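PDB 4UB9: molinate hydrolase from Gulosibacter molinativorax, which probably hydrolyses the thiocarbamate herbicide molinate at a zinc-containing active site, as a member of the amidohydrolase family. Local coordinates for residues A[54-59]-A[68-73]. Numbering follows the deposited sequence.
Sequences ETTVFI and GSTDQI
The open end of a beta hairpin, where strands 55-60 and 63-69 pair antiparallel, lies in the small four-stranded mixed sheet, away from the zinc site; strand 63-69 is one of the two outermost strands of that sheet within the chain. Thr56 and Gly68 form a hydrogen-bonded pair. Thr56 N gives a nearly straight bond (172°) to Gly68 O at 2.9 Å, arriving almost along the C=O axis, and Gly68 N returns one to Thr56 O at 3.1 Å. Beside them Thr55 and Ser69 make the non-hydrogen-bonded pair, their CA atoms 4.7 Å apart. Gly68 O is also approached by Thr55 CG2 at 3.2 Å. One step further out, Thr70 N donates to Glu54 O (2.8 Å) along a more bent path, from above the carbonyl plane, just as segment 68-73 leaves the strand, residues 70-72 taking helical backbone angles without regular helical bonds. Across the strand, Glu54 and Thr55 both face Gly41 in a G1 beta bulge.

Two threonine side chains cross at about a right angle where this turn begins. Thr70 OG1, anti to its backbone N, meets Thr56 OG1 in a hydroxyl-hydroxyl hydrogen bond; the latter also takes part in a weak bond with Gly40 N.

Apolar packing follows because the turn brings Ile73 back toward strand 55-60, on the side of the sheet that carries Thr56 and Phe58. There Phe58 CB lies 4.4 Å from Ile73 CG2, and the methyl Thr56 CG2, anti to its backbone N (chi1 -75° places OG1 beside that N), rests 4.1 Å from Ile73 CG2.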
loop_
_atom_site.group_PDB
_atom_site.type_symbol
_atom_site.label_atom_id
_atom_site.label_comp_id
_atom_site.label_asym_id
_atom_site.label_seq_id
_atom_site.Cartn_x
_atom_site.Cartn_y
_atom_site.Cartn_z
ATOM N N GLU A 54 -12.779 32.338 -52.004
ATOM C CA GLU A 54 -13.931 33.232 -52.304
ATOM C C GLU A 54 -15.270 32.571 -52.221
ATOM O O GLU A 54 -16.103 32.673 -53.133
ATOM C CB GLU A 54 -13.751 33.925 -53.664
ATOM C CG GLU A 54 -12.938 35.151 -53.405
ATOM C CD GLU A 54 -12.122 35.648 -54.554
ATOM O OE1 GLU A 54 -12.102 35.025 -55.642
ATOM O OE2 GLU A 54 -11.474 36.684 -54.339
ATOM N N THR A 55 -15.414 31.808 -51.163
ATOM C CA THR A 55 -16.590 30.969 -51.019
ATOM C C THR A 55 -17.458 31.518 -49.929
ATOM O O THR A 55 -16.991 32.137 -48.999
ATOM C CB THR A 55 -16.230 29.499 -50.744
ATOM O OG1 THR A 55 -15.260 29.042 -51.706
ATOM C CG2 THR A 55 -17.459 28.624 -50.843
ATOM N N THR A 56 -18.737 31.313 -50.134
ATOM C CA THR A 56 -19.748 31.687 -49.214
ATOM C C THR A 56 -20.586 30.462 -48.854
ATOM O O THR A 56 -20.962 29.657 -49.704
ATOM C CB THR A 56 -20.631 32.835 -49.771
ATOM O OG1 THR A 56 -19.875 34.059 -49.690
ATOM C CG2 THR A 56 -21.941 32.991 -48.992
ATOM N N VAL A 57 -20.873 30.365 -47.564
ATOM C CA VAL A 57 -21.714 29.307 -47.025
ATOM C C VAL A 57 -22.957 29.900 -46.395
ATOM O O VAL A 57 -22.879 30.825 -45.579
ATOM C CB VAL A 57 -20.992 28.507 -45.944
ATOM C CG1 VAL A 57 -21.919 27.430 -45.380
ATOM C CG2 VAL A 57 -19.719 27.907 -46.499
ATOM N N PHE A 58 -24.100 29.392 -46.807
ATOM C CA PHE A 58 -25.349 29.973 -46.380
ATOM C C PHE A 58 -26.147 28.956 -45.604
ATOM O O PHE A 58 -26.452 27.857 -46.096
ATOM C CB PHE A 58 -26.181 30.500 -47.563
ATOM C CG PHE A 58 -27.378 31.307 -47.148
ATOM C CD1 PHE A 58 -27.228 32.608 -46.735
ATOM C CD2 PHE A 58 -28.664 30.779 -47.223
ATOM C CE1 PHE A 58 -28.322 33.371 -46.354
ATOM C CE2 PHE A 58 -29.771 31.542 -46.857
ATOM C CZ PHE A 58 -29.594 32.840 -46.411
ATOM N N ILE A 59 -26.529 29.372 -44.409
ATOM C CA ILE A 59 -27.272 28.517 -43.488
ATOM C C ILE A 59 -28.583 29.164 -43.145
ATOM O O ILE A 59 -28.639 30.335 -42.808
ATOM C CB ILE A 59 -26.492 28.248 -42.177
ATOM C CG1 ILE A 59 -25.170 27.539 -42.486
ATOM C CG2 ILE A 59 -27.319 27.431 -41.203
ATOM C CD1 ILE A 59 -24.053 27.907 -41.516
ATOM N N GLY A 68 -21.242 28.111 -52.371
ATOM C CA GLY A 68 -20.734 28.443 -53.672
ATOM C C GLY A 68 -19.946 29.710 -53.696
ATOM O O GLY A 68 -19.592 30.279 -52.652
ATOM N N SER A 69 -19.619 30.114 -54.906
ATOM C CA SER A 69 -18.856 31.329 -55.105
ATOM C C SER A 69 -19.554 32.508 -54.491
ATOM O O SER A 69 -20.780 32.652 -54.503
ATOM C CB SER A 69 -18.591 31.616 -56.564
ATOM O OG SER A 69 -17.284 31.185 -56.896
ATOM N N THR A 70 -18.709 33.332 -53.903
ATOM C CA THR A 70 -19.141 34.460 -53.097
ATOM C C THR A 70 -20.155 35.329 -53.878
ATOM O O THR A 70 -21.215 35.682 -53.374
ATOM C CB THR A 70 -17.894 35.231 -52.583
ATOM O OG1 THR A 70 -18.285 36.154 -51.580
ATOM C CG2 THR A 70 -17.121 35.942 -53.729
ATOM N N ASP A 71 -19.833 35.598 -55.129
ATOM C CA ASP A 71 -20.655 36.472 -56.001
ATOM C C ASP A 71 -21.930 35.850 -56.602
ATOM O O ASP A 71 -22.798 36.558 -57.056
ATOM C CB ASP A 71 -19.777 36.993 -57.138
ATOM C CG ASP A 71 -19.120 35.885 -57.927
ATOM O OD1 ASP A 71 -19.852 34.966 -58.292
ATOM O OD2 ASP A 71 -17.893 35.976 -58.196
ATOM N N GLN A 72 -21.991 34.531 -56.650
ATOM C CA GLN A 72 -23.197 33.813 -57.110
ATOM C C GLN A 72 -24.205 33.579 -55.985
ATOM O O GLN A 72 -25.343 33.217 -56.227
ATOM C CB GLN A 72 -22.846 32.424 -57.586
ATOM C CG GLN A 72 -22.376 32.063 -58.942
ATOM C CD GLN A 72 -21.701 30.684 -58.765
ATOM O OE1 GLN A 72 -21.978 29.936 -57.801
ATOM N NE2 GLN A 72 -20.735 30.408 -59.609
ATOM N N ILE A 73 -23.783 33.780 -54.742
ATOM C CA ILE A 73 -24.691 33.622 -53.594
ATOM C C ILE A 73 -25.066 35.010 -53.070
ATOM O O ILE A 73 -24.221 35.773 -52.558
ATOM C CB ILE A 73 -24.093 32.779 -52.438
ATOM C CG1 ILE A 73 -23.471 31.482 -52.974
ATOM C CG2 ILE A 73 -25.157 32.487 -51.407
ATOM C CD1 ILE A 73 -24.440 30.525 -53.633
#